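Long-range contacts in alternansucrase (Leuconostoc mesenteroides, PDB 6HVG), which is an enzyme of glycosyl hydrolase family 70 that combines a (beta/alpha)8-barrel domain with choline-binding-type repeats: residues 1071-1075 and 1147-1151; 610-616 and 1142-1146; 1375-1379 and 1405-1409. All blocks are in the same frame, centred on the assembly; numbering follows the deposited sequence.

Contact 1: residues 1071-1075 and 1147-1151; sequences ANLFK and KNGMQ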
loop_
_atom_site.group_PDB
_atom_site.type_symbol
_atom_site.label_atom_id
_atom_site.label_comp_id
_atom_site.label_asym_id
_atom_site.label_seq_id
_atom_site.Cartn_x
_atom_site.Cartn_y
_atom_site.Cartn_z
ATOM N N ALA A 1071 -4.963 32.658 -16.149
ATOM C CA ALA A 1071 -3.887 32.264 -17.062
ATOM C C ALA A 1071 -2.719 33.253 -17.086
ATOM O O ALA A 1071 -1.576 32.854 -16.987
ATOM C CB ALA A 1071 -4.441 32.075 -18.470
ATOM N N ASN A 1072 -3.028 34.540 -17.252
ATOM C CA ASN A 1072 -2.077 35.660 -17.073
ATOM C C ASN A 1072 -1.015 35.438 -15.997
ATOM O O ASN A 1072 0.182 35.523 -16.284
ATOM C CB ASN A 1072 -2.831 36.997 -16.795
ATOM C CG ASN A 1072 -4.085 36.832 -15.874
ATOM O OD1 ASN A 1072 -3.984 36.745 -14.633
ATOM N ND2 ASN A 1072 -5.271 36.812 -16.494
ATOM N N LEU A 1073 -1.450 35.149 -14.768
ATOM C CA LEU A 1073 -0.547 35.028 -13.611
ATOM C C LEU A 1073 0.606 34.046 -13.834
ATOM O O LEU A 1073 1.724 34.278 -13.367
ATOM C CB LEU A 1073 -1.343 34.627 -12.361
ATOM C CG LEU A 1073 -0.553 34.405 -11.055
ATOM C CD1 LEU A 1073 0.285 35.622 -10.665
ATOM C CD2 LEU A 1073 -1.495 34.034 -9.927
ATOM N N PHE A 1074 0.323 32.966 -14.557
ATOM C CA PHE A 1074 1.304 31.929 -14.867
ATOM C C PHE A 1074 2.238 32.261 -16.018
ATOM O O PHE A 1074 3.363 31.776 -16.063
ATOM C CB PHE A 1074 0.575 30.617 -15.166
ATOM C CG PHE A 1074 -0.342 30.191 -14.055
ATOM C CD1 PHE A 1074 0.161 29.975 -12.770
ATOM C CD2 PHE A 1074 -1.702 30.077 -14.270
ATOM C CE1 PHE A 1074 -0.670 29.655 -11.743
ATOM C CE2 PHE A 1074 -2.539 29.733 -13.244
ATOM C CZ PHE A 1074 -2.014 29.532 -11.985
ATOM N N LYS A 1075 1.783 33.071 -16.962
ATOM C CA LYS A 1075 2.672 33.548 -18.008
ATOM C C LYS A 1075 3.824 34.301 -17.366
ATOM O O LYS A 1075 4.973 34.081 -17.728
ATOM C CB LYS A 1075 1.925 34.441 -18.999
ATOM C CG LYS A 1075 2.733 34.901 -20.209
ATOM C CD LYS A 1075 1.967 35.996 -20.948
ATOM C CE LYS A 1075 2.817 36.723 -21.984
ATOM N NZ LYS A 1075 3.041 35.872 -23.188
ATOM N N LYS A 1147 -3.814 31.303 -25.508
ATOM C CA LYS A 1147 -3.815 32.764 -25.569
ATOM C C LYS A 1147 -2.683 33.399 -24.716
ATOM O O LYS A 1147 -2.218 34.489 -25.037
ATOM C CB LYS A 1147 -5.185 33.326 -25.153
ATOM C CG LYS A 1147 -6.245 33.292 -26.250
ATOM C CD LYS A 1147 -6.228 34.611 -27.041
ATOM C CE LYS A 1147 -7.262 34.682 -28.174
ATOM N NZ LYS A 1147 -6.789 34.041 -29.433
ATOM N N ASN A 1148 -2.250 32.727 -23.648
ATOM C CA ASN A 1148 -1.107 33.181 -22.847
ATOM C C ASN A 1148 0.176 32.367 -23.074
ATOM O O ASN A 1148 1.080 32.359 -22.216
ATOM C CB ASN A 1148 -1.450 33.176 -21.364
ATOM C CG ASN A 1148 -2.527 34.168 -21.013
ATOM O OD1 ASN A 1148 -2.272 35.174 -20.342
ATOM N ND2 ASN A 1148 -3.740 33.890 -21.455
ATOM N N GLY A 1149 0.265 31.718 -24.237
ATOM C CA GLY A 1149 1.497 31.072 -24.698
ATOM C C GLY A 1149 1.970 29.921 -23.846
ATOM O O GLY A 1149 3.151 29.622 -23.793
ATOM N N MET A 1150 1.033 29.258 -23.185
ATOM C CA MET A 1150 1.327 28.062 -22.395
ATOM C C MET A 1150 0.688 26.843 -23.033
ATOM O O MET A 1150 -0.366 26.937 -23.651
ATOM C CB MET A 1150 0.771 28.204 -20.991
ATOM C CG MET A 1150 1.561 29.155 -20.120
ATOM S SD MET A 1150 0.872 29.297 -18.471
ATOM C CE MET A 1150 -0.459 30.443 -18.789
ATOM N N GLN A 1151 1.348 25.705 -22.876
ATOM C CA GLN A 1151 0.828 24.427 -23.321
ATOM C C GLN A 1151 -0.038 23.762 -22.263
ATOM O O GLN A 1151 0.060 24.075 -21.098
ATOM C CB GLN A 1151 1.976 23.486 -23.655
ATOM C CG GLN A 1151 2.846 23.878 -24.830
ATOM C CD GLN A 1151 4.003 22.924 -24.988
ATOM O OE1 GLN A 1151 3.889 21.723 -24.688
ATOM N NE2 GLN A 1151 5.123 23.435 -25.462
#

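Contact 2: residues 610-616 and 1142-1146; sequences NDNANFD and IEALH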
loop_
_atom_site.group_PDB
_atom_site.type_symbol
_atom_site.label_atom_id
_atom_site.label_comp_id
_atom_site.label_asym_id
_atom_site.label_seq_id
_atom_site.Cartn_x
_atom_site.Cartn_y
_atom_site.Cartn_z
ATOM N N ASN A 610 -13.090 23.392 -32.066
ATOM C CA ASN A 610 -12.250 24.484 -31.613
ATOM C C ASN A 610 -10.772 24.047 -31.655
ATOM O O ASN A 610 -10.243 23.513 -30.681
ATOM C CB ASN A 610 -12.658 24.927 -30.197
ATOM C CG ASN A 610 -11.861 26.137 -29.704
ATOM O OD1 ASN A 610 -10.885 26.540 -30.323
ATOM N ND2 ASN A 610 -12.238 26.668 -28.562
ATOM N N ASP A 611 -10.098 24.300 -32.770
ATOM C CA ASP A 611 -8.696 23.885 -32.936
ATOM C C ASP A 611 -7.703 24.535 -31.961
ATOM O O ASP A 611 -6.515 24.171 -31.961
ATOM C CB ASP A 611 -8.239 24.125 -34.379
ATOM C CG ASP A 611 -8.855 23.137 -35.367
ATOM O OD1 ASP A 611 -9.690 22.290 -34.969
ATOM O OD2 ASP A 611 -8.485 23.220 -36.557
ATOM N N ASN A 612 -8.179 25.466 -31.130
ATOM C CA ASN A 612 -7.350 26.030 -30.071
ATOM C C ASN A 612 -7.631 25.497 -28.671
ATOM O O ASN A 612 -7.069 25.975 -27.691
ATOM C CB ASN A 612 -7.480 27.547 -30.078
ATOM C CG ASN A 612 -6.510 28.199 -31.034
ATOM O OD1 ASN A 612 -6.883 28.567 -32.157
ATOM N ND2 ASN A 612 -5.245 28.350 -30.596
ATOM N N ALA A 613 -8.488 24.494 -28.574
ATOM C CA ALA A 613 -8.818 23.904 -27.289
ATOM C C ALA A 613 -8.272 22.475 -27.168
ATOM O O ALA A 613 -8.917 21.616 -26.571
ATOM C CB ALA A 613 -10.329 23.950 -27.098
ATOM N N ASN A 614 -7.087 22.232 -27.730
ATOM C CA ASN A 614 -6.481 20.893 -27.773
ATOM C C ASN A 614 -5.273 20.745 -26.860
ATOM O O ASN A 614 -4.465 21.646 -26.756
ATOM C CB ASN A 614 -6.022 20.558 -29.196
ATOM C CG ASN A 614 -7.171 20.280 -30.139
ATOM O OD1 ASN A 614 -8.302 20.067 -29.719
ATOM N ND2 ASN A 614 -6.881 20.265 -31.422
ATOM N N PHE A 615 -5.137 19.608 -26.192
ATOM C CA PHE A 615 -3.962 19.354 -25.344
ATOM C C PHE A 615 -2.715 19.308 -26.232
ATOM O O PHE A 615 -2.796 18.898 -27.383
ATOM C CB PHE A 615 -4.117 18.024 -24.571
ATOM C CG PHE A 615 -5.051 18.086 -23.377
ATOM C CD1 PHE A 615 -4.640 18.665 -22.174
ATOM C CD2 PHE A 615 -6.304 17.516 -23.432
ATOM C CE1 PHE A 615 -5.475 18.703 -21.078
ATOM C CE2 PHE A 615 -7.141 17.539 -22.337
ATOM C CZ PHE A 615 -6.729 18.142 -21.157
ATOM N N ASP A 616 -1.570 19.699 -25.690
ATOM C CA ASP A 616 -0.320 19.772 -26.475
ATOM C C ASP A 616 0.656 18.659 -26.180
ATOM O O ASP A 616 1.418 18.268 -27.050
ATOM C CB ASP A 616 0.413 21.094 -26.221
ATOM C CG ASP A 616 -0.480 22.300 -26.434
ATOM O OD1 ASP A 616 -0.694 22.710 -27.603
ATOM O OD2 ASP A 616 -0.999 22.789 -25.421
ATOM N N ILE A 1142 -8.100 25.466 -21.637
ATOM C CA ILE A 1142 -7.008 25.130 -22.535
ATOM C C ILE A 1142 -6.738 26.275 -23.515
ATOM O O ILE A 1142 -5.584 26.628 -23.755
ATOM C CB ILE A 1142 -7.302 23.800 -23.285
ATOM C CG1 ILE A 1142 -7.103 22.630 -22.335
ATOM C CG2 ILE A 1142 -6.398 23.612 -24.500
ATOM C CD1 ILE A 1142 -7.612 21.303 -22.864
ATOM N N GLU A 1143 -7.798 26.846 -24.084
ATOM C CA GLU A 1143 -7.662 27.991 -24.994
ATOM C C GLU A 1143 -6.972 29.170 -24.289
ATOM O O GLU A 1143 -6.020 29.738 -24.823
ATOM C CB GLU A 1143 -9.033 28.426 -25.520
ATOM C CG GLU A 1143 -8.991 29.422 -26.663
ATOM C CD GLU A 1143 -10.365 29.702 -27.246
ATOM O OE1 GLU A 1143 -11.342 29.746 -26.462
ATOM O OE2 GLU A 1143 -10.455 29.900 -28.484
ATOM N N ALA A 1144 -7.448 29.495 -23.086
ATOM C CA ALA A 1144 -6.894 30.556 -22.286
ATOM C C ALA A 1144 -5.397 30.374 -22.067
ATOM O O ALA A 1144 -4.639 31.360 -22.005
ATOM C CB ALA A 1144 -7.620 30.655 -20.952
ATOM N N LEU A 1145 -4.953 29.130 -21.923
ATOM C CA LEU A 1145 -3.521 28.874 -21.745
ATOM C C LEU A 1145 -2.770 29.107 -23.046
ATOM O O LEU A 1145 -1.660 29.590 -23.011
ATOM C CB LEU A 1145 -3.280 27.468 -21.220
ATOM C CG LEU A 1145 -3.792 27.203 -19.808
ATOM C CD1 LEU A 1145 -3.933 25.717 -19.551
ATOM C CD2 LEU A 1145 -2.880 27.851 -18.771
ATOM N N HIS A 1146 -3.380 28.794 -24.186
ATOM C CA HIS A 1146 -2.766 29.093 -25.484
ATOM C C HIS A 1146 -2.731 30.596 -25.791
ATOM O O HIS A 1146 -1.726 31.101 -26.265
ATOM C CB HIS A 1146 -3.480 28.344 -26.611
ATOM C CG HIS A 1146 -3.349 26.855 -26.515
ATOM N ND1 HIS A 1146 -4.285 25.992 -27.044
ATOM C CD2 HIS A 1146 -2.405 26.080 -25.931
ATOM C CE1 HIS A 1146 -3.904 24.750 -26.811
ATOM N NE2 HIS A 1146 -2.771 24.776 -26.133
#

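Contact 3: residues 1375-1379 and 1405-1409; sequences GNVYY and DGTMS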
loop_
_atom_site.group_PDB
_atom_site.type_symbol
_atom_site.label_atom_id
_atom_site.label_comp_id
_atom_site.label_asym_id
_atom_site.label_seq_id
_atom_site.Cartn_x
_atom_site.Cartn_y
_atom_site.Cartn_z
ATOM N N GLY A 1375 9.693 -47.430 10.022
ATOM C CA GLY A 1375 10.156 -46.724 11.232
ATOM C C GLY A 1375 10.633 -45.286 11.061
ATOM O O GLY A 1375 10.917 -44.624 12.049
ATOM N N ASN A 1376 10.666 -44.783 9.833
ATOM C CA ASN A 1376 11.009 -43.385 9.567
ATOM C C ASN A 1376 9.864 -42.428 9.913
ATOM O O ASN A 1376 8.719 -42.686 9.581
ATOM C CB ASN A 1376 11.351 -43.170 8.082
ATOM C CG ASN A 1376 12.463 -44.068 7.602
ATOM O OD1 ASN A 1376 13.620 -43.800 7.870
ATOM N ND2 ASN A 1376 12.122 -45.129 6.885
ATOM N N VAL A 1377 10.179 -41.293 10.527
ATOM C CA VAL A 1377 9.151 -40.337 10.920
ATOM C C VAL A 1377 9.123 -39.167 9.951
ATOM O O VAL A 1377 10.162 -38.646 9.577
ATOM C CB VAL A 1377 9.340 -39.828 12.369
ATOM C CG1 VAL A 1377 8.209 -38.887 12.735
ATOM C CG2 VAL A 1377 9.373 -41.011 13.335
ATOM N N TYR A 1378 7.918 -38.780 9.533
ATOM C CA TYR A 1378 7.693 -37.630 8.661
ATOM C C TYR A 1378 6.719 -36.681 9.360
ATOM O O TYR A 1378 6.086 -37.070 10.341
ATOM C CB TYR A 1378 7.096 -38.084 7.330
ATOM C CG TYR A 1378 7.935 -39.078 6.550
ATOM C CD1 TYR A 1378 7.966 -40.423 6.880
ATOM C CD2 TYR A 1378 8.694 -38.656 5.446
ATOM C CE1 TYR A 1378 8.739 -41.318 6.147
ATOM C CE2 TYR A 1378 9.462 -39.542 4.712
ATOM C CZ TYR A 1378 9.478 -40.869 5.055
ATOM O OH TYR A 1378 10.234 -41.734 4.309
ATOM N N TYR A 1379 6.607 -35.443 8.879
ATOM C CA TYR A 1379 5.616 -34.509 9.401
ATOM C C TYR A 1379 4.689 -34.033 8.290
ATOM O O TYR A 1379 5.102 -33.872 7.151
ATOM C CB TYR A 1379 6.284 -33.288 10.056
ATOM C CG TYR A 1379 5.311 -32.222 10.582
ATOM C CD1 TYR A 1379 4.916 -31.154 9.800
ATOM C CD2 TYR A 1379 4.792 -32.300 11.874
ATOM C CE1 TYR A 1379 4.035 -30.193 10.279
ATOM C CE2 TYR A 1379 3.907 -31.340 12.358
ATOM C CZ TYR A 1379 3.542 -30.291 11.557
ATOM O OH TYR A 1379 2.643 -29.362 12.029
ATOM N N ASP A 1405 14.463 -35.599 1.631
ATOM C CA ASP A 1405 13.636 -36.779 1.356
ATOM C C ASP A 1405 12.416 -36.906 2.290
ATOM O O ASP A 1405 11.674 -37.882 2.207
ATOM C CB ASP A 1405 14.497 -38.060 1.402
ATOM C CG ASP A 1405 15.102 -38.332 2.783
ATOM O OD1 ASP A 1405 14.814 -37.583 3.737
ATOM O OD2 ASP A 1405 15.886 -39.297 2.915
ATOM N N GLY A 1406 12.234 -35.941 3.195
ATOM C CA GLY A 1406 11.082 -35.905 4.094
ATOM C C GLY A 1406 11.378 -36.392 5.518
ATOM O O GLY A 1406 10.672 -36.022 6.474
ATOM N N THR A 1407 12.435 -37.186 5.692
ATOM C CA THR A 1407 12.672 -37.827 6.988
ATOM C C THR A 1407 13.047 -36.791 8.032
ATOM O O THR A 1407 13.566 -35.721 7.709
ATOM C CB THR A 1407 13.777 -38.899 6.937
ATOM O OG1 THR A 1407 14.982 -38.333 6.433
ATOM C CG2 THR A 1407 13.343 -40.046 6.059
ATOM N N MET A 1408 12.768 -37.131 9.284
ATOM C CA MET A 1408 13.070 -36.275 10.419
ATOM C C MET A 1408 14.378 -36.681 11.103
ATOM O O MET A 1408 14.446 -37.713 11.771
ATOM C CB MET A 1408 11.923 -36.313 11.435
ATOM C CG MET A 1408 12.200 -35.456 12.672
ATOM S SD MET A 1408 11.530 -36.131 14.224
ATOM C CE MET A 1408 12.543 -37.597 14.402
ATOM N N SER A 1409 15.402 -35.844 10.952
ATOM C CA SER A 1409 16.654 -36.038 11.664
ATOM C C SER A 1409 16.458 -35.682 13.150
ATOM O O SER A 1409 16.951 -36.397 14.045
ATOM C CB SER A 1409 17.758 -35.192 11.027
ATOM O OG SER A 1409 19.027 -35.794 11.248
#

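Contact 1: residues 1071-1075 and 1147-1151
Asn1148 lies against helix 1063-1075 and has more of its surface buried here than any other residue of the pair. Asn1148 ND2 packs 3.6 Å from Ala1071 CB, and Asn1148 OD1 sits 3.2 Å from Asn1072 N, at an angle too poor for a hydrogen bond. ND2 instead donates to Ala1144 O, in the last turn of the preceding helix. Lys1075 adds the aliphatic part of its chain, with Lys1075 CG 3.6 Å from Asn1148 O.

Met1150 supplies the apolar part of the contact. Met1150 SD reaches Phe1074 CB at 3.6 Å, while Met1150 CE lies 4.3 Å from Ala1071 CB and only 3.2 Å from Ala1071 O. The Phe1074 ring leads away from 1147-1151, stacking on Tyr1046 and making a T-shaped contact with Phe1082.

The turn that carries these side chains is a helix end. Gly1149, with positive phi, is the C-prime residue of a Schellman motif, with Met1150 N paired to Leu1145 O and Gly1149 N to His1146 O. The chain then enters strand 1151-1156, which pairs with the strand that follows helix 1063-1075. One barrel helix thus ends against its neighbour, as in the outer helical layer of a (beta/alpha)8 barrel.

Contact 2: residues 610-616 and 1142-1146
Loop 610-616 runs along one side of helix 1135-1147, coming closest at Ala613 and Glu1143, whose CA atoms are 4.8 Å apart. A type I turn from Asn610 to Ala613 bends the chain onto the helix, and an Asx turn, Asn612 N to Asn610 OD1, reinforces it. In the (beta/alpha)8 barrel of this family the loop leads into strand 617-620, the neighbour of strand 1151-1156, so the contact lies where the first and last barrel strands in chain order meet.

Ile1142 points into the loop: Ile1142 CG2 packs 3.5 Å from Ala613 C, and Ile1142 CD1 sits over the face of Phe615, 3.7 Å from the ring centroid, a CH-pi contact. Asn612 O faces the helix, 3.4 Å from Glu1143 CA in a CA-H...O contact.

His1146 is held at both ring nitrogens. His1146 ND1 donates to Asn612 O at 2.9 Å, and His1146 NE2 donates at 2.8 Å to Asp616 OD2, which also accepts from Ala1152 N.

Contact 3: residues 1375-1379 and 1405-1409
Val1377 and Tyr1378, consecutive residues of strand 1377-1380, have the most surface buried here, with Thr1407 and Met1408 almost equally covered on the other side. Val1377 provides the one backbone link. Val1377 O accepts a weak hydrogen bond from Met1408 N at 3.0 Å, with Thr1407 CA 3.7 Å from the same oxygen. Beside this link Met1408 turns toward the strand, bringing Met1408 CE to 4.4 Å from Val1377 CB, a loose apolar contact.

Tyr1378 works differently, laying its ring alongside the backbone of the loop. Tyr1378 CE2 is 3.7 Å from Asp1405 O, which meets the ring at its edge, and Tyr1378 CD2 is 3.5 Å from Gly1406 O. The absence of a side chain at Gly1406 matters: a CB there would come within 3.0 Å of Tyr1378 CD2, and the residue's backbone angles would also jam it against the preceding carbonyl.

Thr1407 CG2 approaches Tyr1378 OH at 3.9 Å. Thr1407 belongs to an Asx turn in which Asp1405 OD1 accepts from Thr1407 N at 3.1 Å, and the same OD1 takes a second bond from Thr1407 OG1 at 2.8 Å. That hydroxyl is also hydrogen-bonded to Asn1403 ND2.

The arrangement is consistent with successive choline-binding-type repeats, in which short hairpins and their following loops pack on one another. Strand 1377-1380 pairs antiparallel with strand 1368-1371, whose Phe1369 touches both Val1377 and Met1408, while Met1408 also rests on Tyr1400 and Leu1402 of strand 1399-1402.

How the contacts relate
Contacts 1 and 2 belong to one piece of the barrel. Their centres are 11 Å apart, both use helix 1135-1147 or its end, and they meet directly where Gln1151 CA packs 3.2 Å from Asp616 OD2. Both are partly buried, but contact 1 packs the turn after helix 1135-1147 on helix 1063-1075, whereas contact 2 ties a loop to a helix with two histidine hydrogen bonds. Contact 3 is a surface contact in the repeat region, on the opposite side of the chain's centre and about 77 Å and 75 Å, centre to centre, from contacts 1 and 2. There a strand meets a loop through one weak backbone bond and a tyrosine ring.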